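Local coordinates for protein STI-1 (Caenorhabditis elegans, PDB 4GCN), which binds the chaperones Hsp70 and Hsp90 as a co-chaperone, inhibits the Hsp90 ATPase, and promotes thermotolerance and longevity, with this chain forming its N-terminal TPR domain, at residues 82-87 with 108-113; 89-94 with 104-108; 45-49 with 64-68; 11-16 with 30-34. One frame throughout, in Å; residues are numbered along the deposited sequence. Where two conformers were deposited one is given.

Interaction 1 (82-87 with 108-113); sequences IAKAMS and RSLSEF
This is the A/B helix pairing of the third tetratricopeptide (TPR) repeat, a helical hairpin. Residues 82-87 are helical throughout, within helix 79-95. Residues 108-112 form the last turn of helix 99-112, and Phe113 leaves it with phi/psi of -154/120°. The two short axes run antiparallel at 162° (signed crossing -162°) and approach to 8.0 Å. The closest backbones are at Ala83 and Ser109, with CA atoms 4.6 Å apart, a spacing that two small residues allow.

Ala83 CB lies 3.4 Å from Phe113 CB and 3.9 Å from Glu112 CB. The Phe113 ring (chi1 t) leads away from residues 82-87 and rests on Tyr79 and Lys80, earlier in helix 79-95. Met86 is extended (m, t, t). Met86 CB is 3.4 Å from Ser109 CB, Met86 SD 3.9 Å from Arg108 CB and Met86 CE 3.7 Å from Glu112 OE2. Met86 touches Val69 and Arg73 of helix 58-74, so it joins this hairpin to the preceding repeat. Leu118 of helix 116-126 covers Ser87 and Ser109.

The polar link is a serine pair. Ser109 takes chi1 t and Ser87 chi1 m. The hydroxyls share a hydrogen bond, Ser87 OG with Ser109 OG, of 2.5 Å.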
# COMPACT_ATOMS: atom_id res chain seq x y z
N ILE A 82 4.12 6.61 -3.01
CA ILE A 82 2.77 7.14 -2.84
C ILE A 82 1.87 6.79 -4.07
O ILE A 82 0.73 6.35 -3.89
CB ILE A 82 2.79 8.68 -2.59
CG1 ILE A 82 3.58 9.00 -1.31
CG2 ILE A 82 1.36 9.20 -2.59
CD1 ILE A 82 3.81 10.55 -1.09
N ALA A 83 2.39 6.90 -5.30
CA ALA A 83 1.66 6.46 -6.49
C ALA A 83 1.26 4.99 -6.42
O ALA A 83 0.13 4.63 -6.80
CB ALA A 83 2.49 6.70 -7.75
N LYS A 84 2.19 4.14 -5.99
CA LYS A 84 1.91 2.70 -5.81
C LYS A 84 0.76 2.47 -4.84
O LYS A 84 -0.08 1.64 -5.14
CB LYS A 84 3.10 1.95 -5.32
CG LYS A 84 2.86 0.44 -5.16
CD LYS A 84 4.18 -0.33 -4.98
CE LYS A 84 4.86 -0.02 -3.62
NZ LYS A 84 6.23 -0.63 -3.52
N ALA A 85 0.69 3.22 -3.73
CA ALA A 85 -0.39 3.07 -2.78
C ALA A 85 -1.69 3.39 -3.47
O ALA A 85 -2.70 2.71 -3.24
CB ALA A 85 -0.23 3.98 -1.54
N MET A 86 -1.67 4.46 -4.26
CA MET A 86 -2.86 4.93 -4.98
C MET A 86 -3.40 3.89 -5.98
O MET A 86 -4.59 3.59 -5.99
CB MET A 86 -2.58 6.27 -5.64
CG MET A 86 -2.46 7.38 -4.60
SD MET A 86 -1.82 8.84 -5.44
CE MET A 86 -1.97 10.07 -4.10
N SER A 87 -2.53 3.27 -6.78
CA SER A 87 -2.96 2.27 -7.72
C SER A 87 -3.47 1.03 -7.00
O SER A 87 -4.40 0.37 -7.47
CB SER A 87 -1.81 1.86 -8.65
OG SER A 87 -0.98 2.97 -8.92
N ARG A 108 -5.72 9.79 -9.41
CA ARG A 108 -4.71 10.18 -8.40
C ARG A 108 -3.35 9.57 -8.59
O ARG A 108 -2.33 10.30 -8.68
CB ARG A 108 -5.25 9.98 -7.01
CG ARG A 108 -6.32 11.03 -6.70
CD ARG A 108 -7.07 10.80 -5.43
NE ARG A 108 -6.20 11.17 -4.29
CZ ARG A 108 -6.26 10.61 -3.08
NH1 ARG A 108 -7.18 9.71 -2.81
NH2 ARG A 108 -5.42 10.98 -2.10
N SER A 109 -3.33 8.26 -8.83
CA SER A 109 -2.12 7.61 -8.94
C SER A 109 -1.35 8.08 -10.16
O SER A 109 -0.15 8.28 -10.08
CB SER A 109 -2.35 6.11 -9.04
OG SER A 109 -1.11 5.46 -9.23
N LEU A 110 -2.02 8.23 -11.30
CA LEU A 110 -1.36 8.62 -12.51
C LEU A 110 -0.81 10.03 -12.40
O LEU A 110 0.22 10.39 -12.97
CB LEU A 110 -2.34 8.60 -13.69
CG LEU A 110 -2.70 7.21 -14.15
CD1 LEU A 110 -3.75 7.27 -15.25
CD2 LEU A 110 -1.39 6.55 -14.68
N SER A 111 -1.53 10.87 -11.69
CA SER A 111 -1.08 12.25 -11.51
C SER A 111 0.14 12.27 -10.58
O SER A 111 1.00 13.13 -10.67
CB SER A 111 -2.24 13.13 -10.91
OG SER A 111 -3.31 13.39 -11.81
N GLU A 112 0.20 11.36 -9.64
CA GLU A 112 1.37 11.24 -8.77
C GLU A 112 2.64 10.75 -9.56
O GLU A 112 3.75 11.29 -9.43
CB GLU A 112 1.04 10.30 -7.62
CG GLU A 112 1.88 10.46 -6.35
CD GLU A 112 1.58 11.70 -5.53
OE1 GLU A 112 2.42 12.05 -4.64
OE2 GLU A 112 0.52 12.29 -5.72
N PHE A 113 2.44 9.73 -10.37
CA PHE A 113 3.53 9.13 -11.15
C PHE A 113 2.92 8.47 -12.40
O PHE A 113 2.09 7.56 -12.26
CB PHE A 113 4.27 8.05 -10.35
CG PHE A 113 5.36 7.35 -11.15
CD1 PHE A 113 6.45 8.03 -11.60
CD2 PHE A 113 5.23 6.03 -11.48
CE1 PHE A 113 7.44 7.43 -12.36
CE2 PHE A 113 6.21 5.38 -12.23
CZ PHE A 113 7.32 6.08 -12.67

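Interaction 2 (89-94 with 104-108)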
# COMPACT_ATOMS: atom_id res chain seq x y z
N ALA A 89 -4.91 0.93 -4.06
CA ALA A 89 -6.23 1.29 -3.68
C ALA A 89 -7.24 1.18 -4.83
O ALA A 89 -8.38 0.76 -4.58
CB ALA A 89 -6.28 2.74 -3.12
N GLY A 90 -6.86 1.61 -6.04
CA GLY A 90 -7.73 1.52 -7.17
C GLY A 90 -8.10 0.09 -7.49
O GLY A 90 -9.26 -0.24 -7.72
N ASN A 91 -7.09 -0.78 -7.50
CA ASN A 91 -7.33 -2.17 -7.66
C ASN A 91 -8.25 -2.83 -6.60
O ASN A 91 -9.13 -3.65 -6.92
CB ASN A 91 -5.99 -2.87 -7.76
CG ASN A 91 -5.34 -2.67 -9.12
OD1 ASN A 91 -4.35 -1.96 -9.23
ND2 ASN A 91 -5.86 -3.32 -10.13
N ALA A 92 -8.05 -2.47 -5.33
CA ALA A 92 -8.90 -2.93 -4.25
C ALA A 92 -10.35 -2.49 -4.43
O ALA A 92 -11.25 -3.25 -4.11
CB ALA A 92 -8.37 -2.50 -2.85
N PHE A 93 -10.57 -1.27 -4.93
CA PHE A 93 -11.89 -0.80 -5.31
C PHE A 93 -12.50 -1.52 -6.49
O PHE A 93 -13.67 -1.94 -6.43
CB PHE A 93 -11.93 0.69 -5.49
CG PHE A 93 -12.23 1.44 -4.23
CD1 PHE A 93 -13.45 1.23 -3.54
CD2 PHE A 93 -11.33 2.35 -3.72
CE1 PHE A 93 -13.77 1.99 -2.45
CE2 PHE A 93 -11.64 3.10 -2.56
CZ PHE A 93 -12.84 2.90 -1.93
N GLN A 94 -11.72 -1.82 -7.50
CA GLN A 94 -12.23 -2.70 -8.54
C GLN A 94 -12.71 -4.06 -8.02
O GLN A 94 -13.72 -4.60 -8.48
CB GLN A 94 -11.18 -3.01 -9.60
CG GLN A 94 -10.87 -1.94 -10.58
CD GLN A 94 -9.88 -2.44 -11.61
OE1 GLN A 94 -8.72 -2.49 -11.30
NE2 GLN A 94 -10.37 -2.83 -12.83
N GLN A 104 -11.36 7.07 -9.47
CA GLN A 104 -10.87 8.24 -8.68
C GLN A 104 -9.42 7.99 -8.23
O GLN A 104 -8.58 8.90 -8.37
CB GLN A 104 -11.71 8.55 -7.43
CG GLN A 104 -12.94 9.41 -7.67
CD GLN A 104 -13.86 9.46 -6.45
OE1 GLN A 104 -13.37 9.55 -5.31
NE2 GLN A 104 -15.18 9.44 -6.68
N TRP A 105 -9.14 6.77 -7.76
CA TRP A 105 -7.84 6.46 -7.19
C TRP A 105 -6.78 6.32 -8.30
O TRP A 105 -5.66 6.77 -8.16
CB TRP A 105 -7.90 5.19 -6.32
CG TRP A 105 -8.29 5.48 -4.92
CD1 TRP A 105 -9.54 5.42 -4.34
CD2 TRP A 105 -7.40 5.91 -3.87
NE1 TRP A 105 -9.51 5.84 -3.02
CE2 TRP A 105 -8.23 6.14 -2.68
CE3 TRP A 105 -6.06 6.21 -3.82
CZ2 TRP A 105 -7.68 6.53 -1.47
CZ3 TRP A 105 -5.49 6.52 -2.59
CH2 TRP A 105 -6.27 6.71 -1.44
N PHE A 106 -7.15 5.69 -9.40
CA PHE A 106 -6.25 5.50 -10.53
C PHE A 106 -5.81 6.85 -11.11
O PHE A 106 -4.68 7.03 -11.49
CB PHE A 106 -6.96 4.67 -11.57
CG PHE A 106 -7.06 3.18 -11.23
CD1 PHE A 106 -6.07 2.51 -10.57
CD2 PHE A 106 -8.15 2.45 -11.66
CE1 PHE A 106 -6.15 1.10 -10.34
CE2 PHE A 106 -8.25 1.05 -11.39
CZ PHE A 106 -7.24 0.39 -10.75
N HIS A 107 -6.74 7.78 -11.27
CA HIS A 107 -6.40 9.11 -11.69
C HIS A 107 -5.47 9.85 -10.74
O HIS A 107 -4.52 10.48 -11.23
CB HIS A 107 -7.64 9.92 -11.95
CG HIS A 107 -8.18 9.72 -13.33
ND1 HIS A 107 -7.45 9.99 -14.45
CD2 HIS A 107 -9.41 9.26 -13.76
CE1 HIS A 107 -8.23 9.77 -15.56
NE2 HIS A 107 -9.41 9.29 -15.14
N ARG A 108 -5.72 9.79 -9.41
CA ARG A 108 -4.71 10.18 -8.40
C ARG A 108 -3.35 9.57 -8.59
O ARG A 108 -2.33 10.30 -8.68
CB ARG A 108 -5.25 9.98 -7.01
CG ARG A 108 -6.32 11.03 -6.70
CD ARG A 108 -7.07 10.80 -5.43
NE ARG A 108 -6.20 11.17 -4.29
CZ ARG A 108 -6.26 10.61 -3.08
NH1 ARG A 108 -7.18 9.71 -2.81
NH2 ARG A 108 -5.42 10.98 -2.10
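This is an aromatic-on-small-residue contact between the two antiparallel helices of the third TPR repeat, in the half nearer the turn that joins them. The segment axes run at 163° and come within 8.4 Å. Gly90 and Trp105 mark the closest backbones, with CA atoms 4.9 Å apart. Two rings from residues 104-108 cover small residues opposite. Ala89 CB sits over the Trp105 six-membered ring, 3.7 Å from its centroid, a CH-pi contact. Gly90 CA makes another with Phe106, 3.9 Å from the ring centroid. A side chain on Gly90 would clash with Phe106 CE1. Phe93 extends the apolar surface: its CE2 is 3.6 Å from Trp105 CD1, but the rings are slid apart and barely overlap. Gln94 OE1 reaches the edge of Phe106, 3.3 Å from CZ, while hydrogen bonding to Lys121 of helix 116-126. That helix also packs on Phe106. Gly90 receiving the Phe106 ring is the small-residue-to-aromatic packing typical of the TPR hairpin.

Interaction 3 (45-49 with 64-68)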
# COMPACT_ATOMS: atom_id res chain seq x y z
N TYR A 45 3.09 0.41 5.62
CA TYR A 45 1.67 0.62 5.27
C TYR A 45 1.33 0.02 3.93
O TYR A 45 0.31 -0.75 3.82
CB TYR A 45 1.30 2.09 5.36
CG TYR A 45 1.55 2.68 6.69
CD1 TYR A 45 0.60 2.60 7.71
CD2 TYR A 45 2.70 3.36 6.96
CE1 TYR A 45 0.81 3.18 8.95
CE2 TYR A 45 2.91 3.94 8.20
CZ TYR A 45 1.95 3.84 9.19
OH TYR A 45 2.16 4.40 10.41
N ASN A 46 2.25 0.12 2.98
CA ASN A 46 2.07 -0.51 1.71
C ASN A 46 2.16 -2.02 1.88
O ASN A 46 1.40 -2.72 1.22
CB ASN A 46 3.08 -0.07 0.63
CG ASN A 46 2.79 1.33 0.04
OD1 ASN A 46 1.66 1.79 0.04
ND2 ASN A 46 3.85 2.00 -0.49
N ASN A 47 3.09 -2.54 2.71
CA ASN A 47 3.22 -4.01 2.83
C ASN A 47 1.98 -4.57 3.51
O ASN A 47 1.46 -5.57 3.11
CB ASN A 47 4.48 -4.39 3.60
CG ASN A 47 5.76 -4.22 2.80
OD1 ASN A 47 6.79 -4.68 3.23
ND2 ASN A 47 5.71 -3.59 1.66
N LYS A 48 1.41 -3.88 4.50
CA LYS A 48 0.18 -4.34 5.12
C LYS A 48 -1.01 -4.34 4.14
O LYS A 48 -1.79 -5.28 4.12
CB LYS A 48 -0.23 -3.45 6.27
CG LYS A 48 0.42 -3.87 7.57
CD LYS A 48 -0.31 -3.35 8.76
CE LYS A 48 -1.70 -3.90 9.03
NZ LYS A 48 -1.87 -5.04 9.98
N ALA A 49 -1.07 -3.34 3.28
CA ALA A 49 -2.07 -3.26 2.20
C ALA A 49 -2.00 -4.44 1.26
O ALA A 49 -3.01 -5.01 0.89
CB ALA A 49 -1.96 -1.90 1.47
N PHE A 64 -5.31 1.02 4.46
CA PHE A 64 -3.87 1.14 4.59
C PHE A 64 -3.19 1.91 3.46
O PHE A 64 -2.13 2.49 3.66
CB PHE A 64 -3.24 -0.21 4.94
CG PHE A 64 -3.31 -0.48 6.41
CD1 PHE A 64 -4.51 -0.82 7.02
CD2 PHE A 64 -2.21 -0.23 7.23
CE1 PHE A 64 -4.60 -0.98 8.41
CE2 PHE A 64 -2.29 -0.40 8.61
CZ PHE A 64 -3.48 -0.76 9.20
N CYS A 65 -3.80 1.90 2.27
CA CYS A 65 -3.33 2.74 1.18
C CYS A 65 -3.51 4.19 1.55
O CYS A 65 -2.66 5.02 1.27
CB CYS A 65 -4.12 2.42 -0.09
SG CYS A 65 -3.76 0.80 -0.78
N GLU A 66 -4.60 4.48 2.17
CA GLU A 66 -4.91 5.84 2.59
C GLU A 66 -3.88 6.32 3.65
O GLU A 66 -3.38 7.48 3.63
CB GLU A 66 -6.33 5.90 3.17
CG GLU A 66 -7.47 5.75 2.14
CD GLU A 66 -8.86 5.42 2.79
OE1 GLU A 66 -8.98 5.24 4.02
OE2 GLU A 66 -9.87 5.36 2.08
N LYS A 67 -3.62 5.45 4.61
CA LYS A 67 -2.51 5.66 5.56
C LYS A 67 -1.14 5.89 4.85
O LYS A 67 -0.47 6.86 5.14
CB LYS A 67 -2.43 4.53 6.61
CG LYS A 67 -3.46 4.56 7.72
CD LYS A 67 -3.34 3.26 8.55
CE LYS A 67 -4.37 3.10 9.64
NZ LYS A 67 -4.75 4.39 10.28
N ALA A 68 -0.77 5.06 3.87
CA ALA A 68 0.47 5.23 3.16
C ALA A 68 0.58 6.62 2.53
O ALA A 68 1.61 7.25 2.59
CB ALA A 68 0.62 4.12 2.09
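Phe64 lays its ring against the aliphatic part of Lys48, with Lys48 CE over one face and 3.9 Å from the ring centroid. This CH-pi contact belongs to the second TPR repeat, where helix 42-54 pairs with helix 58-74. The segment axes are antiparallel at 165° and 8.2 Å apart at closest approach. The register is set by two CA pairs, Tyr45 with Ala68 at 5.2 Å and Ala49 with Phe64 at 5.3 Å.

Tyr45 flanks Phe64. Its ring edge meets Phe64, with Tyr45 CD1 and Phe64 CD2 4.0 Å apart, and the same Tyr45 CD1 lies 3.8 Å from Lys67 CB. Tyr45 CB packs on Ala68 CB at 3.9 Å. The hydroxyl of Tyr45 turns elsewhere, to a hydrogen bond with the backbone oxygen of Pro39. Ala49 completes the apolar seam: its CB is 4.1 Å from Phe64 CB and 3.9 Å from Cys65 SG.

The contact is buried near the middle of the superhelix, because helices of both adjoining repeats cover it. Toward the first repeat, Lys48 NZ forms a salt bridge with Asp32. Toward the third, Ala85 packs on Asn46 and Ala68. Asn46 points its CA-to-CB bond away from residues 64-68, yet the amide bends back, so that Asn46 OD1 lies 3.3 Å from Ala68 CB.

Interaction 4 (11-16 with 30-34); sequences EKDLGN and HYDKA
Two side-chain hydrogen bonds join residues 11-16 to residues 30-34. His30 ND1 donates to Glu11 OE1 over 2.5 Å, a His-carboxylate pair with an N-H...O angle of 162°. Glu11 is folded (chi1 and chi2 both m) and His30 has chi1 m. Asn16 ND2 donates to Tyr31 OH over 2.6 Å, and also to Asn47 OD1 of helix 42-54. Glu11 OE2 and Lys33 NZ are 4.5 Å apart, beyond a salt bridge.

Both segments are regular helix, in helices 3-20 and 24-37, the antiparallel pair of the first TPR repeat. Their axes run at 163° (signed crossing -163°) and approach to 7.6 Å. The CA register is Glu11-Ala34 5.3 Å, Lys12-Tyr31 5.4 Å and Gly15-His30 4.8 Å.

Leu14 CB stands over the His30 ring, 3.6 Å from its centroid and 9° off the normal. Tyr31 (chi1 m, chi2 -39°) swings its ring back under Gly15 CA, 4.1 Å from the ring centroid. A CB on Gly15 would fall 2.6 Å from Tyr31 CE1, so glycine permits this fit, as is common at the small helix A position of TPR repeats. Glu11 CB is 4.1 Å from Ala34 CB, and Lys12 CG is 4.1 Å from Tyr31 CE1.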
# COMPACT_ATOMS: atom_id res chain seq x y z
N GLU A 11 11.82 -5.96 11.74
CA GLU A 11 10.47 -6.51 11.81
C GLU A 11 9.78 -6.63 10.43
O GLU A 11 9.13 -7.64 10.16
CB GLU A 11 9.60 -5.69 12.76
CG GLU A 11 9.84 -6.00 14.24
CD GLU A 11 9.37 -7.41 14.64
OE1 GLU A 11 8.53 -8.06 13.98
OE2 GLU A 11 9.86 -7.91 15.63
N LYS A 12 9.97 -5.65 9.57
CA LYS A 12 9.43 -5.70 8.22
C LYS A 12 9.97 -6.93 7.48
O LYS A 12 9.23 -7.60 6.76
CB LYS A 12 9.79 -4.42 7.44
CG LYS A 12 9.32 -4.37 5.99
CD LYS A 12 10.22 -3.50 5.15
CE LYS A 12 11.55 -4.20 5.00
NZ LYS A 12 12.24 -3.67 3.84
N ASP A 13 11.24 -7.18 7.64
CA ASP A 13 11.89 -8.30 6.96
C ASP A 13 11.29 -9.63 7.47
O ASP A 13 11.06 -10.59 6.70
CB ASP A 13 13.40 -8.21 7.11
CG ASP A 13 14.00 -7.10 6.27
OD1 ASP A 13 13.32 -6.55 5.37
OD2 ASP A 13 15.16 -6.77 6.51
N LEU A 14 10.97 -9.68 8.76
CA LEU A 14 10.31 -10.85 9.33
C LEU A 14 8.89 -10.96 8.78
O LEU A 14 8.37 -12.06 8.47
CB LEU A 14 10.26 -10.77 10.88
CG LEU A 14 11.63 -10.78 11.60
CD1 LEU A 14 11.47 -10.79 13.12
CD2 LEU A 14 12.48 -11.97 11.20
N GLY A 15 8.20 -9.84 8.71
CA GLY A 15 6.88 -9.83 8.04
C GLY A 15 6.90 -10.35 6.58
O GLY A 15 5.99 -11.12 6.16
N ASN A 16 7.92 -9.93 5.80
CA ASN A 16 8.06 -10.34 4.41
C ASN A 16 8.27 -11.84 4.36
O ASN A 16 7.76 -12.49 3.51
CB ASN A 16 9.25 -9.68 3.70
CG ASN A 16 9.10 -8.16 3.46
OD1 ASN A 16 10.10 -7.52 3.05
ND2 ASN A 16 7.96 -7.57 3.72
N HIS A 30 4.15 -8.90 12.50
CA HIS A 30 5.42 -8.27 12.29
C HIS A 30 5.33 -6.88 11.70
O HIS A 30 6.06 -5.94 12.14
CB HIS A 30 6.27 -9.19 11.44
CG HIS A 30 6.79 -10.43 12.21
ND1 HIS A 30 7.58 -10.33 13.35
CD2 HIS A 30 6.64 -11.78 11.97
CE1 HIS A 30 7.88 -11.58 13.80
NE2 HIS A 30 7.30 -12.47 12.97
N TYR A 31 4.47 -6.69 10.70
CA TYR A 31 4.34 -5.35 10.08
C TYR A 31 3.78 -4.41 11.11
O TYR A 31 4.14 -3.26 11.15
CB TYR A 31 3.48 -5.39 8.81
CG TYR A 31 4.06 -6.13 7.59
CD1 TYR A 31 5.39 -6.06 7.26
CD2 TYR A 31 3.22 -6.89 6.77
CE1 TYR A 31 5.91 -6.72 6.12
CE2 TYR A 31 3.71 -7.57 5.70
CZ TYR A 31 5.05 -7.48 5.35
OH TYR A 31 5.52 -8.13 4.26
N ASP A 32 2.91 -4.91 11.97
CA ASP A 32 2.32 -4.08 13.05
C ASP A 32 3.40 -3.67 14.03
O ASP A 32 3.42 -2.53 14.50
CB ASP A 32 1.22 -4.85 13.82
CG ASP A 32 -0.12 -4.94 13.01
OD1 ASP A 32 -0.26 -4.21 12.00
OD2 ASP A 32 -0.98 -5.73 13.40
N LYS A 33 4.28 -4.61 14.33
CA LYS A 33 5.46 -4.35 15.16
C LYS A 33 6.36 -3.29 14.49
O LYS A 33 6.88 -2.40 15.15
CB LYS A 33 6.22 -5.63 15.53
CG LYS A 33 5.54 -6.41 16.66
CD LYS A 33 6.43 -7.54 17.14
CE LYS A 33 5.64 -8.63 17.83
NZ LYS A 33 6.65 -9.59 18.32
N ALA A 34 6.50 -3.40 13.17
CA ALA A 34 7.28 -2.37 12.43
C ALA A 34 6.71 -0.96 12.61
O ALA A 34 7.44 -0.01 12.91
CB ALA A 34 7.38 -2.74 10.95

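How the interactions relate
From the N terminus, interaction 4 closes the first loop, pairing helix 3-20 with helix 24-37. Interaction 3 follows in series and pairs helix 42-54 with helix 58-74. The two touch where Lys48 meets Asp32 and Asn47 packs on Tyr31. Interactions 1 and 2 both pair helix 79-95 with helix 99-112. Interaction 2 is nested inside the loop that interaction 1 closes, and they share Arg108. No two loops cross. Interactions 1 and 2 both meet interaction 3 at Cys65: Ala85 O and Ala89 N lie 3.3 and 3.5 Å from Cys65 SG. Interaction 4 lies about 24 Å, centre to centre, from interaction 1. The middle repeat thus joins the outer two.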